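Local coordinates for protein alpha-1,3-glucanase (Paenibacillus glycanilyticus, PDB 6K0P) that hydrolyses alpha-1,3-glucan as a glycoside hydrolase of family 87, here as its catalytic domain with the disaccharide nigerose bound at several sites, at residues Phe101-Lys106 with Glu137-Met142; Phe494-Pro499 with Gly533-Gly538. The protein carries 1 engineered substitution. One frame throughout, in Å; residues are numbered along the deposited sequence. Where two conformers were deposited one is given.

Contact 1 (101-106 with 137-142) closes in the chain before contact 2 (494-499 with 533-538) opens, and the two lie on opposite sides of the chain's centre, their own centres 46 Å apart and their nearest atoms about 31 Å apart. Contact 1 belongs to the D1 part of the catalytic domain, where strand 96-104 ends one antiparallel sheet and faces strand 137-143 of another. Contact 2 sits among the parallel-stacked strands of the D2 part, of the pectate-lyase-like clan and consistent with a right-handed beta-helix. They share no strand or sheet. Contact 1 contributes four residues to one glycan pocket and contact 2 contributes Gln-495 to another, so sugar is bound at widely separated places.

Contact 1 (Phe101-Lys106 with Glu137-Met142); sequences FNVSSK and EDAQLM. With GLC (alpha-D-glucopyranose), chain D; GLC (alpha-D-glucopyranose), chain B.
The Phe-101 ring is overlapped by Leu-141, whose CD2 sits over the centre of one face, 4.0 Å from the ring centroid, in a CH-pi contact. Leu-141 CB touches the ring at Phe-101 CE1 (3.6 Å) and CD1. Ala-139 CB touches both Val-103 CG1 and Phe-101 CD1 and comes within 3.2 Å of Asn-102 O, a closeness that suits a residue with only a methyl group. Phe-75 and Leu-77 of strand 72-80 extend this apolar packing.

The two strands run antiparallel (166°), yet no direct hydrogen bond joins them; water does so instead. One water accepts from Asn-102 N and donates to Gln-140 O, 2.8 Å each. Another donates to Asn-102 O, accepts from Gln-140 N and also bonds O4 of the chain B glucose. That sugar's O6 donates to Gln-140 O (2.8 Å), while Asn-102 OD1 receives a weak bond from O2 of the chain D glucose. The long, extended Lys-106 carries NZ to O4 of the same sugar at 3.3 Å, with Gln-248 O as a second partner. Apolar packing thus joins two sheets, while their water-bridged backbone polar groups help form a glycan pocket.

Contact 2 (Phe494-Pro499 with Gly533-Gly538); sequences FQSMSP and GPAYGG
Ser-496 OG accepts a hydrogen bond from Tyr-536 N at 2.9 Å, with an N-H...O angle of 154°, and lies against Ala-535 CA. The first torsion (chi1 -70°) puts OG anti to the carbonyl carbon, facing the N-H of Tyr-536. Two residues on, Ser-498 OG takes the N-H of Gly-533, also at 2.9 Å but more bent (135°). Serine suits both places: a short side chain brings an acceptor to the neighbouring main chain. Gly-533 suits its own, since a beta carbon there would run into the ring of Pro-534.

Water satisfies further backbone groups. One molecule accepts from Ser-496 N and donates to Gly-533 O (2.8 Å). A second donates to Pro-534 O and shares a hydrogen bond with Ser-498 OG (2.7 Å), so that hydroxyl has both a peptide N-H and a water. The amide of Ser-498 is taken by Gln-532 OE1.

On the other side of the strand, Gln-495 gives NE2 to O6 of a bound glucose and accepts from Trp-466 NE1 through OE1, which fixes the orientation of its amide. Serine hydroxyls and waters, not sheet pairing, therefore join strand 490-496 to the loop before strand 537-541 in a fold consistent with a beta-helix.

Contact 1 (Phe101-Lys106 with Glu137-Met142)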
ATOM      1  N   PHE A 101     -17.318   1.726 -18.053  1.00 10.26           N
ATOM      2  CA  PHE A 101     -16.825   1.155 -16.810  1.00 10.39           C
ATOM      3  C   PHE A 101     -18.004   0.887 -15.887  1.00 11.41           C
ATOM      4  O   PHE A 101     -18.958   1.671 -15.834  1.00 11.77           O
ATOM      5  CB  PHE A 101     -15.933   2.159 -16.084  1.00  9.88           C
ATOM      6  CG  PHE A 101     -14.569   2.338 -16.686  1.00  9.97           C
ATOM      7  CD1 PHE A 101     -13.507   1.517 -16.315  1.00 10.24           C
ATOM      8  CD2 PHE A 101     -14.343   3.349 -17.601  1.00  9.29           C
ATOM      9  CE1 PHE A 101     -12.244   1.702 -16.867  1.00 10.21           C
ATOM     10  CE2 PHE A 101     -13.082   3.544 -18.152  1.00 10.54           C
ATOM     11  CZ  PHE A 101     -12.033   2.723 -17.775  1.00 10.69           C
ATOM     12  N   ASN A 102     -17.912  -0.201 -15.125  1.00 11.43           N
ATOM     13  CA  ASN A 102     -18.846  -0.485 -14.041  1.00 12.21           C
ATOM     14  C   ASN A 102     -18.266   0.150 -12.781  1.00 10.52           C
ATOM     15  O   ASN A 102     -17.290  -0.356 -12.212  1.00 12.25           O
ATOM     16  CB  ASN A 102     -19.001  -2.001 -13.893  1.00 12.44           C
ATOM     17  CG  ASN A 102     -19.939  -2.407 -12.757  1.00 16.01           C
ATOM     18  OD1 ASN A 102     -19.938  -1.811 -11.681  1.00 20.83           O
ATOM     19  ND2 ASN A 102     -20.718  -3.447 -12.989  1.00 17.49           N
ATOM     20  N   VAL A 103     -18.847   1.272 -12.362  1.00 10.73           N
ATOM     21  CA  VAL A 103     -18.384   2.013 -11.194  1.00 11.34           C
ATOM     22  C   VAL A 103     -19.331   1.745 -10.036  1.00 10.81           C
ATOM     23  O   VAL A 103     -20.539   1.555 -10.218  1.00 13.28           O
ATOM     24  CB  VAL A 103     -18.232   3.523 -11.471  1.00 10.32           C
ATOM     25  CG1 VAL A 103     -17.147   3.754 -12.513  1.00 10.89           C
ATOM     26  CG2 VAL A 103     -19.548   4.131 -11.932  1.00 10.41           C
ATOM     27  N   SER A 104     -18.777   1.736  -8.827  1.00 10.11           N
ATOM     28  CA  SER A 104     -19.546   1.322  -7.663  1.00  9.62           C
ATOM     29  C   SER A 104     -18.878   1.805  -6.391  1.00 10.39           C
ATOM     30  O   SER A 104     -17.653   1.884  -6.313  1.00 11.30           O
ATOM     31  CB  SER A 104     -19.635  -0.204  -7.599  1.00 11.24           C
ATOM     32  OG  SER A 104     -20.359  -0.620  -6.459  1.00 13.59           O
ATOM     33  N   SER A 105     -19.701   2.076  -5.378  1.00 10.28           N
ATOM     34  CA  SER A 105     -19.197   2.347  -4.039  1.00 11.72           C
ATOM     35  C   SER A 105     -19.378   1.158  -3.096  1.00 11.54           C
ATOM     36  O   SER A 105     -19.335   1.337  -1.873  1.00 11.83           O
ATOM     37  CB  SER A 105     -19.845   3.603  -3.457  1.00 12.13           C
ATOM     38  OG  SER A 105     -21.258   3.516  -3.551  1.00 12.97           O
ATOM     39  N   LYS A 106     -19.578  -0.050  -3.641  1.00 10.67           N
ATOM     40  CA  LYS A 106     -19.763  -1.232  -2.794  1.00 11.04           C
ATOM     41  C   LYS A 106     -18.646  -1.385  -1.760  1.00 12.13           C
ATOM     42  O   LYS A 106     -18.905  -1.722  -0.595  1.00 14.91           O
ATOM     43  CB  LYS A 106     -19.856  -2.480  -3.669  1.00 11.36           C
ATOM     44  CG  LYS A 106     -19.850  -3.774  -2.859  1.00 13.67           C
ATOM     45  CD  LYS A 106     -19.934  -4.993  -3.756  1.00 14.34           C
ATOM     46  CE  LYS A 106     -19.984  -6.270  -2.911  1.00 19.08           C
ATOM     47  NZ  LYS A 106     -20.255  -7.468  -3.748  1.00 24.75           N
ATOM     48  N   GLU A 137     -12.689   4.162  -5.110  1.00  9.09           N
ATOM     49  CA  GLU A 137     -12.600   2.756  -5.476  1.00  9.45           C
ATOM     50  C   GLU A 137     -12.301   2.671  -6.968  1.00  9.88           C
ATOM     51  O   GLU A 137     -12.119   3.688  -7.646  1.00  9.73           O
ATOM     52  CB  GLU A 137     -13.855   1.980  -5.059  1.00  9.63           C
ATOM     53  CG  GLU A 137     -13.615   0.997  -3.908  1.00  9.44           C
ATOM     54  CD  GLU A 137     -12.748  -0.181  -4.309  1.00 10.02           C
ATOM     55  OE1 GLU A 137     -12.109  -0.790  -3.427  1.00  9.91           O
ATOM     56  OE2 GLU A 137     -12.726  -0.520  -5.513  1.00 10.62           O
ATOM     57  N   ASP A 138     -12.228   1.443  -7.481  1.00  9.32           N
ATOM     58  CA  ASP A 138     -11.677   1.215  -8.809  1.00  8.56           C
ATOM     59  C   ASP A 138     -12.673   0.488  -9.699  1.00 10.03           C
ATOM     60  O   ASP A 138     -13.468  -0.339  -9.236  1.00 11.93           O
ATOM     61  CB  ASP A 138     -10.415   0.346  -8.753  1.00  8.08           C
ATOM     62  CG  ASP A 138      -9.238   1.030  -8.086  1.00  9.66           C
ATOM     63  OD1 ASP A 138      -9.322   2.232  -7.720  1.00  9.96           O
ATOM     64  OD2 ASP A 138      -8.209   0.333  -7.925  1.00 10.01           O
ATOM     65  N   ALA A 139     -12.592   0.777 -10.995  1.00  8.54           N
ATOM     66  CA  ALA A 139     -13.327   0.031 -12.009  1.00  8.65           C
ATOM     67  C   ALA A 139     -12.340  -0.472 -13.052  1.00  9.69           C
ATOM     68  O   ALA A 139     -11.451   0.268 -13.486  1.00 10.75           O
ATOM     69  CB  ALA A 139     -14.374   0.923 -12.687  1.00  9.80           C
ATOM     70  N   GLN A 140     -12.498  -1.731 -13.458  1.00  9.12           N
ATOM     71  CA  GLN A 140     -11.582  -2.395 -14.380  1.00 10.22           C
ATOM     72  C   GLN A 140     -12.295  -2.696 -15.693  1.00  9.17           C
ATOM     73  O   GLN A 140     -13.438  -3.165 -15.691  1.00 11.07           O
ATOM     74  CB  GLN A 140     -11.071  -3.716 -13.781  1.00 10.75           C
ATOM     75  CG  GLN A 140     -10.349  -3.587 -12.434  1.00 10.32           C
ATOM     76  CD  GLN A 140     -11.292  -3.398 -11.253  1.00  9.74           C
ATOM     77  OE1 GLN A 140     -12.433  -3.858 -11.271  1.00 11.89           O
ATOM     78  NE2 GLN A 140     -10.820  -2.691 -10.231  1.00 10.19           N
ATOM     79  N   LEU A 141     -11.613  -2.458 -16.817  1.00  9.72           N
ATOM     80  CA  LEU A 141     -12.243  -2.639 -18.121  1.00  9.99           C
ATOM     81  C   LEU A 141     -11.202  -3.001 -19.170  1.00 10.21           C
ATOM     82  O   LEU A 141     -10.157  -2.353 -19.262  1.00 10.37           O
ATOM     83  CB  LEU A 141     -12.947  -1.348 -18.547  1.00 10.33           C
ATOM     84  CG  LEU A 141     -13.784  -1.411 -19.823  1.00 11.30           C
ATOM     85  CD1 LEU A 141     -15.001  -2.273 -19.583  1.00 12.50           C
ATOM     86  CD2 LEU A 141     -14.210   0.008 -20.236  1.00 13.05           C
ATOM     87  N   MET A 142     -11.488  -4.019 -19.972  1.00 11.62           N
ATOM     88  CA  MET A 142     -10.650  -4.367 -21.111  0.59 10.31           C
ATOM     89  C   MET A 142     -11.420  -4.090 -22.391  1.00 10.36           C
ATOM     90  O   MET A 142     -12.622  -4.363 -22.478  1.00 13.38           O
ATOM     91  CB  MET A 142     -10.212  -5.833 -21.063  0.59 13.50           C
ATOM     92  CG  MET A 142      -9.344  -6.284 -22.245  0.59 15.37           C
ATOM     93  SD  MET A 142      -8.407  -7.793 -21.896  0.59 18.89           S
ATOM     94  CE  MET A 142      -9.000  -8.091 -20.239  0.59  4.71           C
TER
HETATM   95  C1  GLC D   2     -18.726  -5.658 -10.501  1.00 22.10           C
HETATM   96  C2  GLC D   2     -18.721  -4.566  -9.438  1.00 21.24           C
HETATM   97  C3  GLC D   2     -18.254  -5.079  -8.082  1.00 21.99           C
HETATM   98  C4  GLC D   2     -19.122  -6.271  -7.725  1.00 23.49           C
HETATM   99  C5  GLC D   2     -19.123  -7.281  -8.861  1.00 23.69           C
HETATM  100  C6  GLC D   2     -19.990  -8.467  -8.458  1.00 24.76           C
HETATM  101  O2  GLC D   2     -17.981  -3.453  -9.893  1.00 22.75           O
HETATM  102  O3  GLC D   2     -18.511  -4.076  -7.152  1.00 21.03           O
HETATM  103  O4  GLC D   2     -18.658  -6.943  -6.564  1.00 19.81           O
HETATM  104  O5  GLC D   2     -19.566  -6.689 -10.075  1.00 22.05           O
HETATM  105  O6  GLC D   2     -21.350  -8.075  -8.384  1.00 27.05           O
HETATM  106  C1  GLC B   1     -15.977  -8.839 -12.822  1.00 23.91           C
HETATM  107  C2  GLC B   1     -16.691  -8.082 -11.722  1.00 24.29           C
HETATM  108  C3  GLC B   1     -17.310  -6.738 -12.128  1.00 21.51           C
HETATM  109  C4  GLC B   1     -16.338  -6.016 -13.003  1.00 21.82           C
HETATM  110  C5  GLC B   1     -16.058  -6.887 -14.191  1.00 21.95           C
HETATM  111  C6  GLC B   1     -15.197  -6.193 -15.238  1.00 20.77           C
HETATM  112  O1  GLC B   1     -16.883  -9.502 -13.568  1.00 21.72           O
HETATM  113  O2  GLC B   1     -17.631  -8.939 -11.126  1.00 23.33           O
HETATM  114  O3  GLC B   1     -17.373  -5.916 -10.994  1.00 19.87           O
HETATM  115  O4  GLC B   1     -16.924  -4.822 -13.434  1.00 19.15           O
HETATM  116  O5  GLC B   1     -15.311  -7.955 -13.693  1.00 23.97           O
HETATM  117  O6  GLC B   1     -13.950  -5.755 -14.757  1.00 20.69           O
HETATM  118  O   HOH W   1     -15.338  -2.567 -12.793  1.00 15.05           O
HETATM  119  O   HOH W   2     -16.040  -2.199 -15.750  1.00 16.23           O
HETATM  120  O   HOH W   3     -16.137  -0.926  -9.627  1.00 18.30           O

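Contact 2 (Phe494-Pro499 with Gly533-Gly538)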
ATOM      1  N   PHE A 494      12.093  12.908  14.465  1.00 11.42           N
ATOM      2  CA  PHE A 494      12.750  12.051  15.446  1.00 10.97           C
ATOM      3  C   PHE A 494      12.057  12.213  16.793  1.00 11.10           C
ATOM      4  O   PHE A 494      11.751  13.339  17.204  1.00 12.78           O
ATOM      5  CB  PHE A 494      14.219  12.459  15.617  1.00 11.80           C
ATOM      6  CG  PHE A 494      15.061  12.267  14.385  1.00 10.71           C
ATOM      7  CD1 PHE A 494      15.077  13.225  13.378  1.00 10.26           C
ATOM      8  CD2 PHE A 494      15.861  11.137  14.243  1.00 11.87           C
ATOM      9  CE1 PHE A 494      15.864  13.055  12.239  1.00 10.49           C
ATOM     10  CE2 PHE A 494      16.642  10.961  13.117  1.00 11.02           C
ATOM     11  CZ  PHE A 494      16.651  11.921  12.115  1.00 11.03           C
ATOM     12  N   GLN A 495      11.832  11.102  17.495  1.00 11.01           N
ATOM     13  CA  GLN A 495      11.074  11.146  18.742  1.00 11.15           C
ATOM     14  C   GLN A 495      11.480   9.993  19.650  1.00 10.84           C
ATOM     15  O   GLN A 495      11.696   8.877  19.173  1.00 11.22           O
ATOM     16  CB  GLN A 495       9.568  11.047  18.442  1.00 11.25           C
ATOM     17  CG  GLN A 495       8.643  11.051  19.669  1.00 10.65           C
ATOM     18  CD  GLN A 495       7.175  10.851  19.294  1.00 12.60           C
ATOM     19  OE1 GLN A 495       6.813  10.916  18.115  1.00 12.34           O
ATOM     20  NE2 GLN A 495       6.330  10.600  20.290  1.00 13.24           N
ATOM     21  N   SER A 496      11.579  10.270  20.957  1.00 10.62           N
ATOM     22  CA  SER A 496      11.841   9.254  21.978  1.00 11.73           C
ATOM     23  C   SER A 496      10.649   9.155  22.916  1.00 11.58           C
ATOM     24  O   SER A 496      10.182  10.172  23.445  1.00 14.98           O
ATOM     25  CB  SER A 496      13.078   9.603  22.819  1.00 12.81           C
ATOM     26  OG  SER A 496      14.260   9.467  22.056  1.00 12.75           O
ATOM     27  N   MET A 497      10.179   7.931  23.137  1.00 12.85           N
ATOM     28  CA  MET A 497       9.152   7.679  24.137  1.00 13.53           C
ATOM     29  C   MET A 497       9.729   7.874  25.534  1.00 13.98           C
ATOM     30  O   MET A 497      10.789   7.329  25.863  1.00 15.08           O
ATOM     31  CB  MET A 497       8.656   6.240  23.981  1.00 13.44           C
ATOM     32  CG  MET A 497       7.732   5.750  25.079  1.00 15.40           C
ATOM     33  SD  MET A 497       7.218   4.060  24.700  1.00 20.28           S
ATOM     34  CE  MET A 497       6.372   3.586  26.206  1.00 23.05           C
ATOM     35  N   SER A 498       9.011   8.676  26.377  1.00 14.40           N
ATOM     36  CA  SER A 498       9.276   8.838  27.800  1.00 19.06           C
ATOM     37  C   SER A 498       8.430   7.842  28.583  1.00 20.91           C
ATOM     38  O   SER A 498       7.301   7.532  28.183  1.00 20.45           O
ATOM     39  CB  SER A 498       8.890  10.248  28.251  1.00 19.21           C
ATOM     40  OG  SER A 498       9.681  11.232  27.623  1.00 23.23           O
ATOM     41  N   PRO A 499       8.930   7.330  29.721  1.00 22.33           N
ATOM     42  CA  PRO A 499      10.217   7.665  30.335  1.00 20.04           C
ATOM     43  C   PRO A 499      11.363   6.748  29.893  1.00 18.39           C
ATOM     44  O   PRO A 499      12.471   6.884  30.406  1.00 16.94           O
ATOM     45  CB  PRO A 499       9.938   7.435  31.819  1.00 24.58           C
ATOM     46  CG  PRO A 499       9.016   6.266  31.815  1.00 29.44           C
ATOM     47  CD  PRO A 499       8.155   6.406  30.569  1.00 26.63           C
ATOM     48  N   GLY A 533       8.670  13.746  26.599  1.00 16.98           N
ATOM     49  CA  GLY A 533       9.792  14.647  26.506  1.00 16.15           C
ATOM     50  C   GLY A 533      10.580  14.478  25.222  1.00 15.54           C
ATOM     51  O   GLY A 533      10.133  13.827  24.275  1.00 14.13           O
ATOM     52  N   PRO A 534      11.770  15.057  25.172  1.00 14.15           N
ATOM     53  CA  PRO A 534      12.535  15.147  23.921  1.00 14.01           C
ATOM     54  C   PRO A 534      13.354  13.885  23.642  1.00 13.08           C
ATOM     55  O   PRO A 534      13.372  12.928  24.417  1.00 13.50           O
ATOM     56  CB  PRO A 534      13.445  16.351  24.168  1.00 15.94           C
ATOM     57  CG  PRO A 534      13.639  16.362  25.665  1.00 16.09           C
ATOM     58  CD  PRO A 534      12.359  15.865  26.259  1.00 16.46           C
ATOM     59  N   ALA A 535      14.057  13.912  22.510  1.00 13.95           N
ATOM     60  CA  ALA A 535      14.708  12.719  21.984  1.00 12.39           C
ATOM     61  C   ALA A 535      16.071  12.508  22.629  1.00 13.87           C
ATOM     62  O   ALA A 535      16.739  13.462  23.047  1.00 13.32           O
ATOM     63  CB  ALA A 535      14.876  12.826  20.469  1.00 12.66           C
ATOM     64  N   TYR A 536      16.490  11.242  22.684  1.00 12.69           N
ATOM     65  CA  TYR A 536      17.732  10.834  23.333  1.00 13.46           C
ATOM     66  C   TYR A 536      18.658  10.168  22.327  1.00 12.65           C
ATOM     67  O   TYR A 536      18.244   9.256  21.600  1.00 12.11           O
ATOM     68  CB  TYR A 536      17.454   9.863  24.483  1.00 13.49           C
ATOM     69  CG  TYR A 536      17.064  10.577  25.756  1.00 14.82           C
ATOM     70  CD1 TYR A 536      15.843  11.244  25.862  1.00 14.30           C
ATOM     71  CD2 TYR A 536      17.923  10.599  26.847  1.00 16.08           C
ATOM     72  CE1 TYR A 536      15.494  11.912  27.028  1.00 17.45           C
ATOM     73  CE2 TYR A 536      17.583  11.271  28.010  1.00 16.44           C
ATOM     74  CZ  TYR A 536      16.373  11.919  28.093  1.00 18.31           C
ATOM     75  OH  TYR A 536      16.045  12.574  29.262  1.00 19.88           O
ATOM     76  N   GLY A 537      19.915  10.605  22.312  1.00 13.46           N
ATOM     77  CA  GLY A 537      20.931  10.011  21.465  1.00 13.72           C
ATOM     78  C   GLY A 537      21.410  11.006  20.431  1.00 12.90           C
ATOM     79  O   GLY A 537      21.935  12.067  20.779  1.00 11.87           O
ATOM     80  N   GLY A 538      21.231  10.695  19.159  1.00 11.54           N
ATOM     81  CA  GLY A 538      21.589  11.654  18.132  1.00 12.02           C
ATOM     82  C   GLY A 538      21.439  11.041  16.758  1.00 12.23           C
ATOM     83  O   GLY A 538      21.058   9.874  16.606  1.00 13.20           O
TER
HETATM   84  O   HOH W   4      10.892  12.962  21.690  1.00 12.86           O
HETATM   85  O   HOH W   5      11.873  11.632  26.111  1.00 25.67           O